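Local coordinates for nicotinate-nucleotide pyrophosphorylase (Francisella tularensis subsp. tularensis, PDB 3TQV), which probably catalyses the formation of nicotinate mononucleotide, carbon dioxide and diphosphate from quinolinate and phosphoribosyl diphosphate, a step in NAD biosynthesis, at residues B[140-145]-B[163-168]; B[222-227]-B[245-250]. All coordinates share one frame; numbering follows the deposited sequence.

Contact 1 of 2, residues B[140-145]-B[163-168]. With PO4 (phosphate ion), chain F.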
# COMPACT_ATOMS: atom_id res chain seq x y z
N ASP B 140 -8.64 13.20 -4.79
CA ASP B 140 -8.44 11.79 -4.49
C ASP B 140 -9.79 11.06 -4.37
O ASP B 140 -10.82 11.59 -4.80
CB ASP B 140 -7.59 11.61 -3.24
CG ASP B 140 -8.15 12.34 -2.02
OD1 ASP B 140 -9.37 12.63 -1.95
OD2 ASP B 140 -7.34 12.61 -1.12
N THR B 141 -9.78 9.86 -3.78
CA THR B 141 -10.94 8.97 -3.78
C THR B 141 -10.90 8.14 -2.53
O THR B 141 -10.10 8.41 -1.63
CB THR B 141 -10.88 7.96 -4.94
OG1 THR B 141 -9.97 6.92 -4.59
CG2 THR B 141 -10.40 8.65 -6.23
N ARG B 142 -11.74 7.11 -2.48
CA ARG B 142 -11.70 6.16 -1.36
C ARG B 142 -10.85 4.92 -1.69
O ARG B 142 -10.75 3.99 -0.87
CB ARG B 142 -13.12 5.78 -0.90
CG ARG B 142 -13.86 6.92 -0.16
CD ARG B 142 -15.39 6.74 -0.08
NE ARG B 142 -15.80 5.47 0.51
CZ ARG B 142 -16.45 4.49 -0.15
NH1 ARG B 142 -16.76 4.65 -1.42
NH2 ARG B 142 -16.79 3.36 0.47
N LYS B 143 -10.23 4.91 -2.87
CA LYS B 143 -9.38 3.78 -3.26
C LYS B 143 -8.04 3.87 -2.52
O LYS B 143 -7.02 4.31 -3.06
CB LYS B 143 -9.22 3.68 -4.78
CG LYS B 143 -10.56 3.50 -5.54
CD LYS B 143 -10.33 3.49 -7.05
CE LYS B 143 -11.42 2.73 -7.81
NZ LYS B 143 -12.72 3.39 -7.59
N THR B 144 -8.09 3.42 -1.28
CA THR B 144 -7.06 3.65 -0.29
C THR B 144 -6.54 2.30 0.26
O THR B 144 -7.23 1.28 0.17
CB THR B 144 -7.71 4.45 0.83
OG1 THR B 144 -7.23 5.80 0.80
CG2 THR B 144 -7.48 3.82 2.18
N ILE B 145 -5.33 2.30 0.83
CA ILE B 145 -4.87 1.13 1.58
C ILE B 145 -5.58 1.03 2.93
O ILE B 145 -5.55 1.97 3.72
CB ILE B 145 -3.36 1.14 1.85
CG1 ILE B 145 -2.59 1.53 0.58
CG2 ILE B 145 -2.92 -0.24 2.37
CD1 ILE B 145 -2.98 0.70 -0.65
N ASN B 163 -8.56 16.95 -1.15
CA ASN B 163 -9.34 15.82 -0.69
C ASN B 163 -10.79 15.82 -1.15
O ASN B 163 -11.58 16.67 -0.75
CB ASN B 163 -9.29 15.75 0.84
CG ASN B 163 -7.87 15.57 1.38
OD1 ASN B 163 -7.06 14.85 0.80
ND2 ASN B 163 -7.58 16.21 2.51
N HIS B 164 -11.14 14.85 -1.98
CA HIS B 164 -12.53 14.45 -2.18
C HIS B 164 -13.01 13.96 -0.82
O HIS B 164 -12.25 13.95 0.14
CB HIS B 164 -12.58 13.33 -3.20
CG HIS B 164 -13.96 12.93 -3.61
ND1 HIS B 164 -14.75 13.71 -4.42
CD2 HIS B 164 -14.68 11.82 -3.34
CE1 HIS B 164 -15.90 13.10 -4.63
NE2 HIS B 164 -15.88 11.94 -3.98
N ARG B 165 -14.27 13.57 -0.70
CA ARG B 165 -14.82 13.26 0.61
C ARG B 165 -13.94 12.25 1.37
O ARG B 165 -13.36 11.36 0.76
CB ARG B 165 -16.25 12.76 0.50
CG ARG B 165 -16.41 11.58 -0.43
CD ARG B 165 -17.80 10.98 -0.35
NE ARG B 165 -17.84 9.68 -1.03
CZ ARG B 165 -18.89 8.85 -1.03
NH1 ARG B 165 -20.01 9.17 -0.38
NH2 ARG B 165 -18.80 7.70 -1.68
N ILE B 166 -13.85 12.38 2.68
CA ILE B 166 -13.10 11.39 3.46
C ILE B 166 -13.74 9.99 3.42
O ILE B 166 -13.02 9.00 3.35
CB ILE B 166 -12.92 11.80 4.94
CG1 ILE B 166 -12.34 13.21 5.03
CG2 ILE B 166 -12.07 10.77 5.69
CD1 ILE B 166 -11.16 13.45 4.09
N GLY B 167 -15.07 9.92 3.46
CA GLY B 167 -15.72 8.62 3.55
C GLY B 167 -17.18 8.53 3.15
O GLY B 167 -17.62 9.19 2.20
N LEU B 168 -17.94 7.70 3.87
CA LEU B 168 -19.36 7.53 3.55
C LEU B 168 -20.24 8.47 4.39
O LEU B 168 -21.46 8.54 4.19
CB LEU B 168 -19.79 6.07 3.72
CG LEU B 168 -19.11 5.02 2.81
CD1 LEU B 168 -19.28 3.60 3.36
CD2 LEU B 168 -19.59 5.10 1.35
P PO4 F . -15.49 7.91 -3.52
O1 PO4 F . -15.77 8.57 -4.84
O2 PO4 F . -14.10 7.36 -3.50
O3 PO4 F . -15.66 8.92 -2.42
O4 PO4 F . -16.48 6.81 -3.30
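Arg142 reaches across to Leu168 and Arg165, and a bound phosphate ion, probably from the crystallisation medium, fills the angle between the two arginines. Followed outward, Arg142 first meets the ion: CB and CG lie beside PO4 O2, and CD comes close to PO4 O3. The chain bends at chi3 (55°), which sets NE beside CD2 of Leu168. At the tip the guanidinium divides its contacts. One face takes Leu168 CD2, offset toward the rim and 3.4 Å from Arg142 NH2. At the edge, near the guanidinium plane, Arg142 NH1 donates to PO4 O4 at 2.9 Å. Arg142 NH2 also forms a salt bridge with Asp30 of the second subunit, so the tip is held between the ion and the dimer partner.

Arg165, extended from CG to NE, presents its edge: NE donates almost straight (178°) to PO4 O3 at 2.7 Å, and NH2 to PO4 O4 at 3.0 Å. PO4 O4 therefore receives both arginines, whose planes stand 74° apart. The anion probably offsets the repulsion between Arg142 NH1 and Arg165 NH2, 3.7 Å apart. Arg142 N adds a backbone bond to PO4 O2. Away from the ion, His164 N makes a weak bond of 2.8 Å to Asp140 OD1, an oxygen that also takes a salt bridge from Lys153.

Four N-H donors, two from Arg142 in one loop and two from Arg165 in the other, fit a pocket where the ion may mark a substrate phosphate, consistent with the predicted substrate-binding roles of Thr141, Arg142, Lys143 and Arg165 in the barrel domain of this quinolinate phosphoribosyltransferase.

Contact 2 of 2, residues B[222-227]-B[245-250]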
# COMPACT_ATOMS: atom_id res chain seq x y z
N VAL B 222 -20.73 17.35 -9.72
CA VAL B 222 -21.16 16.24 -10.54
C VAL B 222 -19.93 15.51 -11.02
O VAL B 222 -18.97 16.14 -11.48
CB VAL B 222 -22.01 16.74 -11.73
CG1 VAL B 222 -22.37 15.58 -12.64
CG2 VAL B 222 -23.28 17.43 -11.22
N MSE B 223 -19.92 14.20 -10.86
CA MSE B 223 -18.81 13.39 -11.32
C MSE B 223 -19.14 12.89 -12.72
O MSE B 223 -20.22 12.35 -12.95
CB MSE B 223 -18.53 12.25 -10.35
CG MSE B 223 -17.39 11.32 -10.75
SE MSE B 223 -17.03 10.00 -9.36
CE MSE B 223 -16.62 8.42 -10.44
N LEU B 224 -18.21 13.10 -13.65
CA LEU B 224 -18.39 12.61 -15.01
C LEU B 224 -17.71 11.27 -15.19
O LEU B 224 -16.49 11.19 -15.25
CB LEU B 224 -17.83 13.60 -16.03
CG LEU B 224 -18.32 15.02 -15.87
CD1 LEU B 224 -17.64 15.93 -16.90
CD2 LEU B 224 -19.86 15.09 -15.95
N ASP B 225 -18.51 10.21 -15.27
CA ASP B 225 -17.97 8.87 -15.43
C ASP B 225 -17.69 8.55 -16.89
O ASP B 225 -18.62 8.42 -17.69
CB ASP B 225 -18.92 7.84 -14.83
CG ASP B 225 -18.38 6.43 -14.92
OD1 ASP B 225 -17.93 6.03 -16.02
OD2 ASP B 225 -18.42 5.72 -13.90
N ASN B 226 -16.41 8.46 -17.23
CA ASN B 226 -15.93 7.99 -18.54
C ASN B 226 -16.39 8.75 -19.79
O ASN B 226 -16.55 8.14 -20.84
CB ASN B 226 -16.22 6.50 -18.70
CG ASN B 226 -15.32 5.64 -17.83
OD1 ASN B 226 -15.80 4.79 -17.07
ND2 ASN B 226 -14.01 5.87 -17.94
N PHE B 227 -16.60 10.06 -19.69
CA PHE B 227 -16.97 10.86 -20.85
C PHE B 227 -15.85 10.97 -21.86
O PHE B 227 -14.66 10.97 -21.52
CB PHE B 227 -17.38 12.27 -20.44
CG PHE B 227 -18.74 12.36 -19.85
CD1 PHE B 227 -19.27 11.31 -19.12
CD2 PHE B 227 -19.51 13.52 -20.02
CE1 PHE B 227 -20.53 11.41 -18.58
CE2 PHE B 227 -20.77 13.61 -19.48
CZ PHE B 227 -21.28 12.56 -18.76
N LEU B 245 -17.64 20.57 -11.55
CA LEU B 245 -17.48 19.33 -12.31
C LEU B 245 -16.19 18.61 -11.92
O LEU B 245 -15.12 19.24 -11.82
CB LEU B 245 -17.43 19.59 -13.82
CG LEU B 245 -18.70 19.85 -14.63
CD1 LEU B 245 -18.32 19.99 -16.10
CD2 LEU B 245 -19.73 18.76 -14.44
N GLU B 246 -16.31 17.30 -11.72
CA GLU B 246 -15.18 16.41 -11.42
C GLU B 246 -15.15 15.25 -12.43
O GLU B 246 -16.16 14.60 -12.65
CB GLU B 246 -15.30 15.92 -9.97
CG GLU B 246 -14.35 14.80 -9.57
CD GLU B 246 -14.66 14.20 -8.19
OE1 GLU B 246 -15.78 14.40 -7.66
OE2 GLU B 246 -13.77 13.54 -7.62
N VAL B 247 -14.00 15.02 -13.06
CA VAL B 247 -13.88 14.00 -14.12
C VAL B 247 -13.25 12.69 -13.65
O VAL B 247 -12.15 12.69 -13.13
CB VAL B 247 -13.08 14.51 -15.36
CG1 VAL B 247 -12.66 13.34 -16.25
CG2 VAL B 247 -13.87 15.53 -16.15
N SER B 248 -13.96 11.58 -13.84
CA SER B 248 -13.45 10.26 -13.48
C SER B 248 -13.47 9.33 -14.68
O SER B 248 -14.44 9.30 -15.43
CB SER B 248 -14.29 9.64 -12.37
OG SER B 248 -13.85 8.33 -12.09
N GLY B 249 -12.40 8.57 -14.87
CA GLY B 249 -12.31 7.66 -16.00
C GLY B 249 -10.95 6.99 -16.03
O GLY B 249 -10.18 7.18 -16.97
N ASN B 250 -10.67 6.22 -14.98
CA ASN B 250 -9.37 5.56 -14.77
C ASN B 250 -8.19 6.40 -15.25
O ASN B 250 -7.48 6.01 -16.17
CB ASN B 250 -9.38 4.18 -15.44
CG ASN B 250 -8.19 3.32 -15.04
OD1 ASN B 250 -7.54 3.57 -14.01
ND2 ASN B 250 -7.90 2.30 -15.84
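Leu224 meets Leu245 and Val247 at the apolar centre, one methyl toward each. Its CG sits beside the backbone N and anti to the carbonyl carbon (chi1 -52°). Beyond it the branches part: Leu224 CD1 touches Val247 CG2 at 3.9 Å, and Leu224 CD2 meets Leu245 CD2 at 4.0 Å. Leu245 CD2 also lies 4.1 Å from Val222 CB, which continues the apolar row toward the start of the strands. Within its own segment, Leu224 places CB over the centre of the Phe227 ring. Ala235 of helix 229-239 packs on both Leu224 and Leu245, so this face of the sheet lies under the helix joining the strands.

That connection defines a beta-alpha-beta unit: strand 221-225, helix 229-239, strand 244-248, the repeating element of the alpha/beta barrel. The strand segments run 27° from parallel, and the bridges are in register from Val222 with Leu245 to Asp225 with Ser248. Their backbone bonds run alternately in the two directions: Glu246 N to Val222 O (2.9 Å), Leu224 N to Glu246 O (2.7 Å), then Ser248 N to Leu224 O (2.9 Å).

On the opposite face, Met223, a selenomethionine, starts level with Glu246 and runs toward Ser248, its CG 3.9 Å from Ser248 CB; a bend at chi3 leaves CE close to the hydroxyl. Asp225 projects from the same face, its carboxylate close to that of Glu204 on the adjoining strand 200-205. Asp225, Ser248, Gly249 and Asn250 are predicted to bind substrate. At the strand ends, Asn226 N, just past strand 221-225, donates to O of Ser248, the last residue of its strand, at 2.8 Å in a nearly straight bond (175°), and the Asn226 side chain lies against Gly249.

Both contacts belong to the barrel domain and carry residues predicted to bind substrate, yet they are built differently. Contact 1 is buried near the middle of the chain, joins two irregular loops flanking helix 149-159, and brings charged groups together around a bound phosphate, probably from the crystallisation liquor, with the second subunit adding to it. Contact 2 is partly buried, about 19 Å from the chain centre, and pairs neighbouring strands through regular backbone bonds backed by apolar packing, without help from another chain; its exposed residues lie beyond the strand ends. Their centres are 15 Å apart, and the two meet where His164 of contact 1 packs on Glu246 of contact 2.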